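Long-range contact in iota-carrageenase (Alteromonas sp., PDB 1H80), which hydrolyses the beta-1,4 linkages of iota-carrageenans, sulfated galactans of red algal cell walls, with inversion of anomeric configuration: residues Ile400-Pro412 / Val426-Asp440. Numbering follows the deposited sequence.
Sequences IGPSLAAVIDTTP and VKRINFPVNSHKTID. With CA (calcium ion), chain E.
The ring of Phe-431 meets Ser-403 to Ala-405 with its CE2-CZ side: Ala-405 N lies at the edge, 3.8 Å from CE2, while Ser-403 CB approaches CZ obliquely. One face of the ring carries Arg-428 CD, centred 3.9 Å above the plane; Ser-435 CB sits in plane at its edge, and Phe-360 adds an edge-to-face partner. The guanidinium of Arg-428 in turn has Lys-437 CA over one face, near the rim; a bend at chi3 (-58°) folds the chain that way, and its CG packs on Ala-406 CB. With an alanine at Phe-431, the side of Ser-403 and Ala-405 would probably be left with a gap and Arg-428 CD without the ring face beneath it. The imidazole of His-436 turns an edge to Leu-404 O, and its NE2 is hydrogen-bonded to Tyr-373 O; a water joins Leu-404 O to His-436 N. Beyond the type II turn Pro-432 to Ser-435, Lys-437 O accepts from both Ala-406 N (2.8 Å) and Val-407 N (3.1 Å), the latter the straighter at 165°. Ile-439 N to Val-407 O and Asp-409 N to Ile-439 O (2.8 Å) continue a parallel ladder, with Ile-439 CG1 3.8 Å from Ala-405 CB. Asp-409 OD1 closes an Asx turn on Thr-411 N and also accepts from Thr-411 OG1, itself a calcium ligand at 2.5 Å. Such parallel pairing, placing 438-439 beside 407-409 at the margin of a five-stranded parallel sheet, is characteristic of the right-handed beta-helix of pectate lyase-like enzymes.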
loop_
_atom_site.group_PDB
_atom_site.type_symbol
_atom_site.label_atom_id
_atom_site.label_comp_id
_atom_site.label_asym_id
_atom_site.label_seq_id
_atom_site.Cartn_x
_atom_site.Cartn_y
_atom_site.Cartn_z
ATOM N N ILE A 400 8.654 -14.379 -11.115
ATOM C CA ILE A 400 7.772 -15.154 -10.260
ATOM C C ILE A 400 8.554 -16.403 -9.900
ATOM O O ILE A 400 9.117 -17.069 -10.773
ATOM C CB ILE A 400 6.460 -15.557 -10.968
ATOM C CG1 ILE A 400 5.679 -14.306 -11.376
ATOM C CG2 ILE A 400 5.620 -16.431 -10.041
ATOM C CD1 ILE A 400 4.349 -14.600 -12.046
ATOM N N GLY A 401 8.604 -16.712 -8.612
ATOM C CA GLY A 401 9.343 -17.878 -8.178
ATOM C C GLY A 401 9.169 -18.156 -6.702
ATOM O O GLY A 401 8.307 -17.564 -6.047
ATOM N N PRO A 402 9.995 -19.048 -6.142
ATOM C CA PRO A 402 9.934 -19.415 -4.727
ATOM C C PRO A 402 10.186 -18.265 -3.760
ATOM O O PRO A 402 10.886 -17.301 -4.080
ATOM C CB PRO A 402 11.007 -20.497 -4.597
ATOM C CG PRO A 402 11.119 -21.059 -5.987
ATOM C CD PRO A 402 11.026 -19.832 -6.846
ATOM N N SER A 403 9.596 -18.383 -2.578
ATOM C CA SER A 403 9.776 -17.399 -1.519
ATOM C C SER A 403 11.261 -17.407 -1.186
ATOM O O SER A 403 11.912 -18.447 -1.279
ATOM C CB SER A 403 8.974 -17.808 -0.287
ATOM O OG SER A 403 7.590 -17.851 -0.581
ATOM N N LEU A 404 11.796 -16.260 -0.788
ATOM C CA LEU A 404 13.217 -16.170 -0.480
ATOM C C LEU A 404 13.587 -16.135 0.995
ATOM O O LEU A 404 14.647 -16.629 1.382
ATOM C CB LEU A 404 13.819 -14.952 -1.180
ATOM C CG LEU A 404 14.173 -15.154 -2.656
ATOM C CD1 LEU A 404 14.511 -13.823 -3.298
ATOM C CD2 LEU A 404 15.347 -16.121 -2.762
ATOM N N ALA A 405 12.726 -15.559 1.825
ATOM C CA ALA A 405 13.035 -15.467 3.247
ATOM C C ALA A 405 11.820 -15.051 4.043
ATOM O O ALA A 405 10.753 -14.809 3.487
ATOM C CB ALA A 405 14.148 -14.447 3.465
ATOM N N ALA A 406 11.991 -14.968 5.356
ATOM C CA ALA A 406 10.910 -14.522 6.221
ATOM C C ALA A 406 11.038 -13.006 6.301
ATOM O O ALA A 406 10.049 -12.275 6.254
ATOM C CB ALA A 406 11.057 -15.128 7.611
ATOM N N VAL A 407 12.279 -12.541 6.406
ATOM C CA VAL A 407 12.567 -11.122 6.517
ATOM C C VAL A 407 13.724 -10.687 5.629
ATOM O O VAL A 407 14.736 -11.376 5.521
ATOM C CB VAL A 407 12.924 -10.755 7.973
ATOM C CG1 VAL A 407 13.315 -9.279 8.066
ATOM C CG2 VAL A 407 11.748 -11.061 8.888
ATOM N N ILE A 408 13.552 -9.543 4.979
ATOM C CA ILE A 408 14.594 -8.971 4.145
ATOM C C ILE A 408 14.857 -7.593 4.732
ATOM O O ILE A 408 13.935 -6.789 4.903
ATOM C CB ILE A 408 14.157 -8.837 2.674
ATOM C CG1 ILE A 408 13.960 -10.229 2.066
ATOM C CG2 ILE A 408 15.222 -8.074 1.882
ATOM C CD1 ILE A 408 13.494 -10.212 0.621
ATOM N N ASP A 409 16.110 -7.336 5.080
ATOM C CA ASP A 409 16.488 -6.051 5.652
ATOM C C ASP A 409 17.764 -5.594 4.972
ATOM O O ASP A 409 18.847 -6.087 5.288
ATOM C CB ASP A 409 16.736 -6.184 7.152
ATOM C CG ASP A 409 17.038 -4.849 7.814
ATOM O OD1 ASP A 409 17.599 -3.962 7.136
ATOM O OD2 ASP A 409 16.728 -4.690 9.015
ATOM N N THR A 410 17.639 -4.655 4.042
ATOM C CA THR A 410 18.803 -4.156 3.329
ATOM C C THR A 410 19.256 -2.786 3.823
ATOM O O THR A 410 19.867 -2.026 3.075
ATOM C CB THR A 410 18.544 -4.089 1.805
ATOM O OG1 THR A 410 17.396 -3.276 1.543
ATOM C CG2 THR A 410 18.307 -5.490 1.244
ATOM N N THR A 411 18.948 -2.468 5.076
ATOM C CA THR A 411 19.379 -1.194 5.645
ATOM C C THR A 411 20.847 -1.370 6.027
ATOM O O THR A 411 21.248 -2.433 6.500
ATOM C CB THR A 411 18.565 -0.810 6.899
ATOM O OG1 THR A 411 18.731 -1.809 7.910
ATOM C CG2 THR A 411 17.087 -0.675 6.553
ATOM N N PRO A 412 21.668 -0.331 5.821
ATOM C CA PRO A 412 23.099 -0.383 6.143
ATOM C C PRO A 412 23.414 -0.434 7.637
ATOM O O PRO A 412 23.514 0.605 8.292
ATOM C CB PRO A 412 23.636 0.879 5.482
ATOM C CG PRO A 412 22.499 1.841 5.667
ATOM C CD PRO A 412 21.298 0.996 5.294
ATOM N N VAL A 426 9.923 -14.489 14.770
ATOM C CA VAL A 426 9.851 -14.726 13.332
ATOM C C VAL A 426 9.876 -16.229 13.083
ATOM O O VAL A 426 10.725 -16.940 13.622
ATOM C CB VAL A 426 11.047 -14.084 12.606
ATOM C CG1 VAL A 426 10.984 -14.396 11.120
ATOM C CG2 VAL A 426 11.043 -12.581 12.834
ATOM N N LYS A 427 8.949 -16.708 12.259
ATOM C CA LYS A 427 8.863 -18.129 11.958
ATOM C C LYS A 427 8.667 -18.392 10.474
ATOM O O LYS A 427 8.053 -17.596 9.764
ATOM C CB LYS A 427 7.702 -18.760 12.731
ATOM C CG LYS A 427 7.845 -18.704 14.243
ATOM C CD LYS A 427 6.583 -19.203 14.928
ATOM C CE LYS A 427 6.725 -19.195 16.444
ATOM N NZ LYS A 427 7.772 -20.143 16.914
ATOM N N ARG A 428 9.203 -19.515 10.012
ATOM C CA ARG A 428 9.073 -19.918 8.623
ATOM C C ARG A 428 8.392 -21.271 8.578
ATOM O O ARG A 428 8.558 -22.092 9.483
ATOM C CB ARG A 428 10.440 -20.030 7.949
ATOM C CG ARG A 428 11.155 -18.716 7.732
ATOM C CD ARG A 428 12.427 -18.967 6.955
ATOM N NE ARG A 428 13.291 -19.903 7.665
ATOM C CZ ARG A 428 14.261 -20.608 7.093
ATOM N NH1 ARG A 428 14.494 -20.483 5.793
ATOM N NH2 ARG A 428 14.991 -21.439 7.821
ATOM N N ILE A 429 7.623 -21.497 7.522
ATOM C CA ILE A 429 6.915 -22.754 7.347
ATOM C C ILE A 429 7.162 -23.321 5.953
ATOM O O ILE A 429 7.001 -22.627 4.952
ATOM C CB ILE A 429 5.395 -22.568 7.529
ATOM C CG1 ILE A 429 5.091 -22.058 8.938
ATOM C CG2 ILE A 429 4.680 -23.893 7.270
ATOM C CD1 ILE A 429 3.619 -21.793 9.179
ATOM N N ASN A 430 7.562 -24.588 5.909
ATOM C CA ASN A 430 7.819 -25.315 4.671
ATOM C C ASN A 430 8.906 -24.778 3.749
ATOM O O ASN A 430 8.850 -24.987 2.537
ATOM C CB ASN A 430 6.519 -25.481 3.879
ATOM C CG ASN A 430 5.511 -26.366 4.594
ATOM O OD1 ASN A 430 5.827 -26.990 5.609
ATOM N ND2 ASN A 430 4.295 -26.430 4.064
ATOM N N PHE A 431 9.891 -24.086 4.306
ATOM C CA PHE A 431 10.980 -23.584 3.483
ATOM C C PHE A 431 11.942 -24.738 3.231
ATOM O O PHE A 431 12.130 -25.599 4.092
ATOM C CB PHE A 431 11.714 -22.441 4.186
ATOM C CG PHE A 431 11.157 -21.082 3.869
ATOM C CD1 PHE A 431 9.936 -20.676 4.394
ATOM C CD2 PHE A 431 11.855 -20.209 3.038
ATOM C CE1 PHE A 431 9.415 -19.418 4.099
ATOM C CE2 PHE A 431 11.345 -18.946 2.737
ATOM C CZ PHE A 431 10.119 -18.550 3.269
ATOM N N PRO A 432 12.546 -24.782 2.036
ATOM C CA PRO A 432 13.485 -25.863 1.722
ATOM C C PRO A 432 14.761 -25.750 2.548
ATOM O O PRO A 432 15.062 -24.699 3.113
ATOM C CB PRO A 432 13.737 -25.674 0.231
ATOM C CG PRO A 432 13.617 -24.192 0.058
ATOM C CD PRO A 432 12.400 -23.864 0.894
ATOM N N VAL A 433 15.510 -26.839 2.624
ATOM C CA VAL A 433 16.749 -26.817 3.380
ATOM C C VAL A 433 17.685 -25.776 2.769
ATOM O O VAL A 433 17.667 -25.532 1.564
ATOM C CB VAL A 433 17.439 -28.208 3.376
ATOM C CG1 VAL A 433 17.858 -28.590 1.963
ATOM C CG2 VAL A 433 18.642 -28.191 4.308
ATOM N N ASN A 434 18.487 -25.151 3.621
ATOM C CA ASN A 434 19.438 -24.140 3.201
ATOM C C ASN A 434 18.849 -22.884 2.580
ATOM O O ASN A 434 19.485 -22.226 1.757
ATOM C CB ASN A 434 20.484 -24.762 2.279
ATOM C CG ASN A 434 21.497 -25.564 3.052
ATOM O OD1 ASN A 434 22.010 -25.092 4.062
ATOM N ND2 ASN A 434 21.792 -26.778 2.591
ATOM N N SER A 435 17.628 -22.555 2.982
ATOM C CA SER A 435 16.991 -21.338 2.511
ATOM C C SER A 435 17.329 -20.280 3.566
ATOM O O SER A 435 17.849 -20.609 4.635
ATOM C CB SER A 435 15.476 -21.536 2.397
ATOM O OG SER A 435 14.941 -22.026 3.608
ATOM N N HIS A 436 17.046 -19.018 3.264
ATOM C CA HIS A 436 17.336 -17.923 4.187
ATOM C C HIS A 436 16.178 -17.637 5.128
ATOM O O HIS A 436 15.017 -17.808 4.765
ATOM C CB HIS A 436 17.613 -16.637 3.409
ATOM C CG HIS A 436 18.732 -16.751 2.425
ATOM N ND1 HIS A 436 20.053 -16.836 2.809
ATOM C CD2 HIS A 436 18.728 -16.785 1.073
ATOM C CE1 HIS A 436 20.816 -16.917 1.731
ATOM N NE2 HIS A 436 20.038 -16.888 0.667
ATOM N N LYS A 437 16.499 -17.197 6.338
ATOM C CA LYS A 437 15.461 -16.819 7.284
ATOM C C LYS A 437 15.413 -15.299 7.169
ATOM O O LYS A 437 14.370 -14.712 6.876
ATOM C CB LYS A 437 15.824 -17.227 8.710
ATOM C CG LYS A 437 14.772 -16.792 9.723
ATOM C CD LYS A 437 15.135 -17.195 11.142
ATOM C CE LYS A 437 14.084 -16.701 12.128
ATOM N NZ LYS A 437 14.417 -17.052 13.539
ATOM N N THR A 438 16.563 -14.668 7.386
ATOM C CA THR A 438 16.679 -13.222 7.269
ATOM C C THR A 438 17.797 -12.906 6.288
ATOM O O THR A 438 18.922 -13.391 6.432
ATOM C CB THR A 438 17.013 -12.544 8.623
ATOM O OG1 THR A 438 15.913 -12.703 9.528
ATOM C CG2 THR A 438 17.280 -11.056 8.421
ATOM N N ILE A 439 17.474 -12.119 5.274
ATOM C CA ILE A 439 18.459 -11.708 4.289
ATOM C C ILE A 439 18.818 -10.279 4.651
ATOM O O ILE A 439 17.941 -9.422 4.747
ATOM C CB ILE A 439 17.883 -11.732 2.858
ATOM C CG1 ILE A 439 17.596 -13.176 2.439
ATOM C CG2 ILE A 439 18.862 -11.073 1.892
ATOM C CD1 ILE A 439 16.920 -13.299 1.096
ATOM N N ASP A 440 20.102 -10.027 4.874
ATOM C CA ASP A 440 20.559 -8.688 5.219
ATOM C C ASP A 440 21.759 -8.316 4.356
ATOM O O ASP A 440 22.048 -8.983 3.366
ATOM C CB ASP A 440 20.916 -8.604 6.707
ATOM C CG ASP A 440 21.828 -9.728 7.159
ATOM O OD1 ASP A 440 22.807 -10.028 6.445
ATOM O OD2 ASP A 440 21.568 -10.304 8.239
HETATM CA CA CA E . 19.356 -1.158 10.222
HETATM O O HOH W 1 15.868 -18.772 0.539
HETATM O O HOH W 2 17.690 -2.969 10.789
#